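Local structure of putative exported protein (Bordetella pertussis, 2DVZ) at residues Ala20-Val25 with Ala66-Arg71; Ile36-Thr41 with Met52-Lys57; Ser284-Thr287 with Lys293-Lys296. The protein probably serves as a periplasmic solute receptor of the Bug family that captures glutamate for a tripartite tricarboxylate-type transport system. All coordinates share one frame; numbering follows the deposited sequence.

Contact 1: residues Ala20-Val25 with Ala66-Arg71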
loop_
_atom_site.group_PDB
_atom_site.type_symbol
_atom_site.label_atom_id
_atom_site.label_comp_id
_atom_site.label_asym_id
_atom_site.label_seq_id
_atom_site.Cartn_x
_atom_site.Cartn_y
_atom_site.Cartn_z
ATOM N N ALA A 20 -13.042 23.095 -2.990
ATOM C CA ALA A 20 -12.104 22.086 -2.489
ATOM C C ALA A 20 -12.649 20.663 -2.496
ATOM O O ALA A 20 -13.829 20.415 -2.188
ATOM C CB ALA A 20 -11.625 22.434 -1.063
ATOM N N ILE A 21 -11.747 19.734 -2.824
ATOM C CA ILE A 21 -12.041 18.308 -2.811
ATOM C C ILE A 21 -11.286 17.688 -1.633
ATOM O O ILE A 21 -10.096 17.921 -1.477
ATOM C CB ILE A 21 -11.600 17.643 -4.128
ATOM C CG1 ILE A 21 -12.295 18.289 -5.324
ATOM C CG2 ILE A 21 -11.836 16.153 -4.089
ATOM C CD1 ILE A 21 -11.419 18.408 -6.523
ATOM N N ARG A 22 -12.016 16.949 -0.796
ATOM C CA ARG A 22 -11.452 16.233 0.312
ATOM C C ARG A 22 -10.940 14.904 -0.260
ATOM O O ARG A 22 -11.611 14.249 -1.078
ATOM C CB ARG A 22 -12.512 15.987 1.406
ATOM C CG ARG A 22 -13.072 17.276 2.062
ATOM C CD ARG A 22 -14.358 17.022 2.916
ATOM N NE ARG A 22 -14.156 15.956 3.900
ATOM C CZ ARG A 22 -15.064 15.032 4.224
ATOM N NH1 ARG A 22 -16.273 15.022 3.647
ATOM N NH2 ARG A 22 -14.749 14.088 5.120
ATOM N N VAL A 23 -9.736 14.531 0.161
ATOM C CA VAL A 23 -9.181 13.246 -0.205
ATOM C C VAL A 23 -8.820 12.523 1.074
ATOM O O VAL A 23 -7.954 12.951 1.828
ATOM C CB VAL A 23 -7.951 13.365 -1.136
ATOM C CG1 VAL A 23 -7.419 11.908 -1.536
ATOM C CG2 VAL A 23 -8.320 14.184 -2.404
ATOM N N ILE A 24 -9.506 11.426 1.312
ATOM C CA ILE A 24 -9.301 10.636 2.496
ATOM C C ILE A 24 -8.239 9.570 2.254
ATOM O O ILE A 24 -8.366 8.701 1.378
ATOM C CB ILE A 24 -10.636 9.994 3.005
ATOM C CG1 ILE A 24 -11.676 11.075 3.392
ATOM C CG2 ILE A 24 -10.395 9.062 4.202
ATOM C CD1 ILE A 24 -13.151 10.444 3.643
ATOM N N VAL A 25 -7.201 9.639 3.084
ATOM C CA VAL A 25 -6.161 8.627 3.150
ATOM C C VAL A 25 -6.435 7.723 4.369
ATOM O O VAL A 25 -6.342 8.167 5.521
ATOM C CB VAL A 25 -4.744 9.308 3.152
ATOM C CG1 VAL A 25 -3.617 8.332 3.523
ATOM C CG2 VAL A 25 -4.502 9.933 1.811
ATOM N N ALA A 66 -11.831 3.919 5.126
ATOM C CA ALA A 66 -12.574 3.451 3.944
ATOM C C ALA A 66 -14.088 3.444 4.171
ATOM O O ALA A 66 -14.843 3.601 3.213
ATOM C CB ALA A 66 -12.093 2.080 3.446
ATOM N N SER A 67 -14.521 3.235 5.418
ATOM C CA SER A 67 -15.950 3.090 5.734
ATOM C C SER A 67 -16.548 4.465 5.675
ATOM O O SER A 67 -17.642 4.654 5.136
ATOM C CB SER A 67 -16.164 2.453 7.117
ATOM O OG SER A 67 -15.667 1.100 7.147
ATOM N N GLU A 68 -15.795 5.429 6.185
ATOM C CA GLU A 68 -16.126 6.852 6.097
ATOM C C GLU A 68 -16.224 7.395 4.669
ATOM O O GLU A 68 -17.170 8.129 4.329
ATOM C CB GLU A 68 -15.101 7.688 6.858
ATOM C CG GLU A 68 -15.465 9.138 6.830
ATOM C CD GLU A 68 -14.706 9.974 7.824
ATOM O OE1 GLU A 68 -14.673 9.608 9.050
ATOM O OE2 GLU A 68 -14.157 11.011 7.364
ATOM N N ALA A 69 -15.234 7.060 3.845
ATOM C CA ALA A 69 -15.251 7.444 2.451
ATOM C C ALA A 69 -16.476 6.840 1.735
ATOM O O ALA A 69 -17.046 7.472 0.832
ATOM C CB ALA A 69 -13.958 6.997 1.789
ATOM N N ALA A 70 -16.869 5.630 2.133
ATOM C CA ALA A 70 -17.986 4.929 1.509
ATOM C C ALA A 70 -19.360 5.587 1.805
ATOM O O ALA A 70 -20.295 5.473 0.994
ATOM C CB ALA A 70 -17.993 3.472 1.917
ATOM N N ARG A 71 -19.455 6.284 2.944
ATOM C CA ARG A 71 -20.686 6.957 3.372
ATOM C C ARG A 71 -20.809 8.386 2.803
ATOM O O ARG A 71 -21.863 9.030 2.937
ATOM C CB ARG A 71 -20.771 6.988 4.909
ATOM C CG ARG A 71 -21.075 5.623 5.598
ATOM C CD ARG A 71 -21.085 5.799 7.154
ATOM N NE ARG A 71 -19.847 5.338 7.813
ATOM C CZ ARG A 71 -18.923 6.112 8.408
ATOM N NH1 ARG A 71 -19.040 7.447 8.456
ATOM N NH2 ARG A 71 -17.870 5.537 8.969
#
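Ile24 and Ala69 make the apolar half of this contact between strand 21-25 and helix 63-71, which packs on the sheet with its segment running roughly antiparallel to the strand (151°, axes 8.9 Å apart). The end of the isoleucine does the touching: CD1 of Ile24 lies 4.0 Å from CB of Ala69 and 3.9 Å from CA of the same alanine, so it rests on the helix backbone as much as on the methyl. With chi1 at -62° and chi2 at 169°, CG1 lies beside the residue's own backbone N and CD1 is carried straight on to the helix. Ala69 also touches Ser80 of the neighbouring strand 78-82.

The charged half involves Arg22 and Glu68. Glu68 crosses Ile24 at about a right angle, with its CG 4.1 Å from Ile24 CD1. Its OE2 comes to the edge of the Arg22 guanidinium, in that group's plane, but NH2 of Arg22 stays 3.9 Å from OE2 of Glu68, a long salt bridge without a hydrogen bond. Each side chain has a firmer ionic partner: Arg22 NE pairs with Glu55 of strand 52-56, and Glu68 OE2 with Lys57 just past its end.

The chemistry is therefore that of a small apolar contact bordered by the charges Arg22, Glu55, Lys57 and Glu68, which alternate in sign; the long Arg22-Glu68 pair probably adds electrostatic attraction more than directional grip.

Contact 2: residues Ile36-Thr41 with Met52-Lys57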
loop_
_atom_site.group_PDB
_atom_site.type_symbol
_atom_site.label_atom_id
_atom_site.label_comp_id
_atom_site.label_asym_id
_atom_site.label_seq_id
_atom_site.Cartn_x
_atom_site.Cartn_y
_atom_site.Cartn_z
ATOM N N ILE A 36 2.204 9.006 -1.618
ATOM C CA ILE A 36 1.736 9.048 -2.982
ATOM C C ILE A 36 0.483 9.967 -3.157
ATOM O O ILE A 36 0.407 10.748 -4.132
ATOM C CB ILE A 36 1.413 7.612 -3.487
ATOM C CG1 ILE A 36 2.706 6.803 -3.691
ATOM C CG2 ILE A 36 0.669 7.682 -4.819
ATOM C CD1 ILE A 36 2.599 5.282 -3.529
ATOM N N ALA A 37 -0.487 9.835 -2.225
ATOM C CA ALA A 37 -1.665 10.699 -2.165
ATOM C C ALA A 37 -1.257 12.166 -2.280
ATOM O O ALA A 37 -1.756 12.879 -3.145
ATOM C CB ALA A 37 -2.464 10.453 -0.854
ATOM N N ARG A 38 -0.297 12.600 -1.463
ATOM C CA ARG A 38 0.073 14.029 -1.435
ATOM C C ARG A 38 0.812 14.432 -2.703
ATOM O O ARG A 38 0.550 15.499 -3.262
ATOM C CB ARG A 38 0.863 14.384 -0.174
ATOM C CG ARG A 38 0.126 14.028 1.097
ATOM C CD ARG A 38 0.750 14.596 2.375
ATOM N NE ARG A 38 -0.145 14.335 3.517
ATOM C CZ ARG A 38 -0.920 15.262 4.098
ATOM N NH1 ARG A 38 -0.895 16.527 3.645
ATOM N NH2 ARG A 38 -1.728 14.914 5.120
ATOM N N LEU A 39 1.689 13.550 -3.190
ATOM C CA LEU A 39 2.429 13.837 -4.412
ATOM C C LEU A 39 1.490 14.035 -5.587
ATOM O O LEU A 39 1.592 15.046 -6.295
ATOM C CB LEU A 39 3.454 12.723 -4.732
ATOM C CG LEU A 39 4.192 12.764 -6.084
ATOM C CD1 LEU A 39 5.197 13.845 -6.046
ATOM C CD2 LEU A 39 4.857 11.402 -6.402
ATOM N N VAL A 40 0.611 13.053 -5.814
ATOM C CA VAL A 40 -0.271 13.095 -6.985
ATOM C C VAL A 40 -1.413 14.131 -6.909
ATOM O O VAL A 40 -1.612 14.864 -7.877
ATOM C CB VAL A 40 -0.789 11.708 -7.401
ATOM C CG1 VAL A 40 -1.628 11.839 -8.667
ATOM C CG2 VAL A 40 0.409 10.697 -7.584
ATOM N N THR A 41 -2.116 14.229 -5.776
ATOM C CA THR A 41 -3.202 15.224 -5.616
ATOM C C THR A 41 -2.694 16.683 -5.620
ATOM O O THR A 41 -3.372 17.580 -6.116
ATOM C CB THR A 41 -4.112 14.947 -4.347
ATOM O OG1 THR A 41 -3.367 15.064 -3.117
ATOM C CG2 THR A 41 -4.784 13.567 -4.415
HETATM N N MSE A 52 -7.124 20.109 -3.341
HETATM C CA MSE A 52 -7.435 18.765 -2.936
HETATM C C MSE A 52 -6.792 18.565 -1.589
HETATM O O MSE A 52 -5.579 18.578 -1.467
HETATM C CB MSE A 52 -6.876 17.775 -3.938
HETATM C CG MSE A 52 -7.613 17.811 -5.260
HETATM SE SE MSE A 52 -6.953 16.420 -6.408
HETATM C CE MSE A 52 -8.303 15.017 -6.171
ATOM N N VAL A 53 -7.613 18.399 -0.564
ATOM C CA VAL A 53 -7.114 18.466 0.788
ATOM C C VAL A 53 -7.099 17.070 1.390
ATOM O O VAL A 53 -8.126 16.429 1.527
ATOM C CB VAL A 53 -7.921 19.511 1.624
ATOM C CG1 VAL A 53 -7.380 19.634 3.034
ATOM C CG2 VAL A 53 -7.842 20.849 0.944
ATOM N N VAL A 54 -5.901 16.598 1.718
ATOM C CA VAL A 54 -5.704 15.261 2.277
ATOM C C VAL A 54 -6.124 15.226 3.745
ATOM O O VAL A 54 -5.770 16.107 4.546
ATOM C CB VAL A 54 -4.224 14.787 2.100
ATOM C CG1 VAL A 54 -3.935 13.493 2.844
ATOM C CG2 VAL A 54 -3.864 14.624 0.613
ATOM N N GLU A 55 -6.895 14.192 4.068
ATOM C CA GLU A 55 -7.349 13.901 5.411
ATOM C C GLU A 55 -6.821 12.529 5.741
ATOM O O GLU A 55 -7.119 11.567 5.037
ATOM C CB GLU A 55 -8.889 13.829 5.445
ATOM C CG GLU A 55 -9.548 15.144 5.695
ATOM C CD GLU A 55 -11.064 15.119 5.450
ATOM O OE1 GLU A 55 -11.737 14.093 5.711
ATOM O OE2 GLU A 55 -11.579 16.161 5.022
ATOM N N ASN A 56 -6.059 12.414 6.814
ATOM C CA ASN A 56 -5.596 11.112 7.213
ATOM C C ASN A 56 -6.572 10.539 8.223
ATOM O O ASN A 56 -6.826 11.154 9.263
ATOM C CB ASN A 56 -4.167 11.192 7.769
ATOM C CG ASN A 56 -3.122 11.547 6.688
ATOM O OD1 ASN A 56 -2.782 12.727 6.473
ATOM N ND2 ASN A 56 -2.609 10.531 6.023
ATOM N N LYS A 57 -7.134 9.376 7.895
ATOM C CA LYS A 57 -8.048 8.652 8.767
ATOM C C LYS A 57 -7.584 7.209 8.978
ATOM O O LYS A 57 -8.177 6.268 8.460
ATOM C CB LYS A 57 -9.486 8.662 8.211
ATOM C CG LYS A 57 -10.070 10.039 7.872
ATOM C CD LYS A 57 -10.448 10.798 9.132
ATOM C CE LYS A 57 -10.592 12.316 8.855
ATOM N NZ LYS A 57 -11.584 12.609 7.734
HETATM O O HOH W 1 -3.114 17.855 -2.229
#
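Helix segment 36-41 runs almost exactly antiparallel to strand 52-56 (175°, axes 9.2 Å apart), bringing Thr41 opposite Met52 and Arg38 opposite Val54. At the first pair SE of the selenomethionine Met52 lies 3.8 Å from CB of Thr41, and the bend at chi3 turns the terminal CE toward CG2 of Thr41. Val54 is wedged between the two helix residues: its CG2 faces OG1 of Thr41, while CG1 sits over one face of the Arg38 guanidinium, toward its rim, 3.5 Å from NH2 of Arg38.

At that group's edge NH2 of Arg38 donates to OD1 of Asn56 at 2.8 Å, somewhat bent at 143°, with the donor in the carbonyl plane and the two flat groups nearly coplanar. OD1 of Asp34 forms a salt bridge with Arg38 NE and a hydrogen bond with Asn56 ND2, which should fix the rotation of both groups. ND2 also bonds O of the pocket residue Phe27; the Asn56 side chain is about 7 Å from the bound glutamate.

The Thr41 hydroxyl (chi1 64°) donates from OG1 to O of Ala37 at 2.7 Å, and a water donates both to OG1 of Thr41 and to O of Met52.

This is the second half of the beta-alpha-beta unit of strand 21-25, helix 32-48 and strand 52-56; Val25 of the first strand packs against Ala37, Val54 and Asn56, and helix 270-279 meets Leu39.

Contact 3: residues Ser284-Thr287 with Lys293-Lys296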
loop_
_atom_site.group_PDB
_atom_site.type_symbol
_atom_site.label_atom_id
_atom_site.label_comp_id
_atom_site.label_asym_id
_atom_site.label_seq_id
_atom_site.Cartn_x
_atom_site.Cartn_y
_atom_site.Cartn_z
ATOM N N SER A 284 0.623 4.532 -13.312
ATOM C CA SER A 284 -0.379 3.805 -14.095
ATOM C C SER A 284 -1.274 4.813 -14.897
ATOM O O SER A 284 -1.044 5.037 -16.084
ATOM C CB SER A 284 -1.187 2.900 -13.167
ATOM O OG SER A 284 -2.079 2.079 -13.885
ATOM N N GLY A 285 -2.249 5.451 -14.240
ATOM C CA GLY A 285 -3.134 6.385 -14.916
ATOM C C GLY A 285 -3.984 5.644 -15.934
ATOM O O GLY A 285 -4.265 6.170 -17.015
ATOM N N ASN A 286 -4.377 4.417 -15.569
ATOM C CA ASN A 286 -5.245 3.564 -16.377
ATOM C C ASN A 286 -6.713 4.013 -16.252
ATOM O O ASN A 286 -7.018 4.982 -15.565
ATOM C CB ASN A 286 -5.060 2.098 -15.985
ATOM C CG ASN A 286 -5.487 1.808 -14.540
ATOM O OD1 ASN A 286 -5.890 2.712 -13.827
ATOM N ND2 ASN A 286 -5.422 0.531 -14.117
ATOM N N THR A 287 -7.625 3.303 -16.905
ATOM C CA THR A 287 -9.019 3.727 -16.950
ATOM C C THR A 287 -9.731 3.231 -15.707
ATOM O O THR A 287 -9.231 2.293 -15.058
ATOM C CB THR A 287 -9.739 3.199 -18.200
ATOM O OG1 THR A 287 -9.755 1.761 -18.166
ATOM C CG2 THR A 287 -9.043 3.668 -19.452
ATOM N N LYS A 293 -10.768 -3.801 -12.568
ATOM C CA LYS A 293 -10.289 -5.149 -12.871
ATOM C C LYS A 293 -9.101 -5.537 -11.940
ATOM O O LYS A 293 -9.036 -6.652 -11.433
ATOM C CB LYS A 293 -9.945 -5.278 -14.358
ATOM C CG LYS A 293 -9.305 -6.636 -14.679
ATOM C CD LYS A 293 -9.032 -6.902 -16.154
ATOM C CE LYS A 293 -8.494 -8.344 -16.314
ATOM N NZ LYS A 293 -8.042 -8.639 -17.738
ATOM N N GLU A 294 -8.197 -4.600 -11.704
ATOM C CA GLU A 294 -7.117 -4.740 -10.734
ATOM C C GLU A 294 -7.649 -4.943 -9.330
ATOM O O GLU A 294 -7.188 -5.842 -8.623
ATOM C CB GLU A 294 -6.184 -3.513 -10.786
ATOM C CG GLU A 294 -5.406 -3.454 -12.123
ATOM C CD GLU A 294 -4.677 -2.168 -12.366
ATOM O OE1 GLU A 294 -5.079 -1.081 -11.879
ATOM O OE2 GLU A 294 -3.671 -2.256 -13.088
ATOM N N ILE A 295 -8.655 -4.142 -8.959
ATOM C CA ILE A 295 -9.283 -4.242 -7.655
ATOM C C ILE A 295 -9.844 -5.616 -7.415
ATOM O O ILE A 295 -9.609 -6.193 -6.337
ATOM C CB ILE A 295 -10.382 -3.140 -7.418
ATOM C CG1 ILE A 295 -9.708 -1.775 -7.210
ATOM C CG2 ILE A 295 -11.294 -3.533 -6.226
ATOM C CD1 ILE A 295 -10.597 -0.590 -7.452
ATOM N N LYS A 296 -10.592 -6.125 -8.403
ATOM C CA LYS A 296 -11.202 -7.466 -8.387
ATOM C C LYS A 296 -10.141 -8.571 -8.333
ATOM O O LYS A 296 -10.262 -9.538 -7.562
ATOM C CB LYS A 296 -12.066 -7.635 -9.634
ATOM C CG LYS A 296 -12.763 -8.970 -9.781
ATOM C CD LYS A 296 -13.879 -9.122 -8.718
ATOM C CE LYS A 296 -14.598 -10.492 -8.780
ATOM N NZ LYS A 296 -14.412 -11.139 -10.129
HETATM O O HOH W 2 -1.747 -0.383 -13.756
#
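Asn286 and Glu294 are the two residues that touch directly here, joining the loop after strand 281-283 to helix 288-307, and the close part of the contact is one hydrogen bond. The side chains come from opposite directions, and ND2 of Asn286 donates to OE1 of Glu294 at 2.8 Å. The bond is bent (132°), and the amide nitrogen lies well above the carboxylate plane, 54° out of it. Chi1 of 64° sets the asparagine amide between its backbone N and carbonyl carbon, while the glutamate is extended beyond CG to reach it. Asn111 of strand 106-121 donates from ND2 to Glu294 OE1 and from its backbone N to Asn286 OD1.

On the looser side, one water lies between OG of Ser284 and OE2 of Glu294, donating to the latter and bridging the two side chains.

Buried area is small and apolar packing plays no part. Thr287 is the N-cap residue of helix 288-307, so the Asn286-Glu294 bond spans the start of that helix and ties the loop to its second turn. With two amide donors on OE1 and a water on OE2, the negative charge of Glu294 is probably stabilised by neutral donors, no salt bridge joining the two segments.

How the contacts relate
From the N terminus, strand 21-25 is laid down first and helix 32-48 follows. Contact 2 then closes a short loop of ten residues by bringing the chain back along that helix as strand 52-56. It is nested inside the larger loop of contact 1, which closes when the next helix, 63-71, returns to the first strand. The two contacts touch through the paired strands 21-25 and 52-56 and share the same sheet, so together they link two successive helices to it. Contact 3 comes much later, in series with both and without touching either, its nearest atoms about 8 Å from contact 2, closing a short loop of five helical residues at the start of helix 288-307.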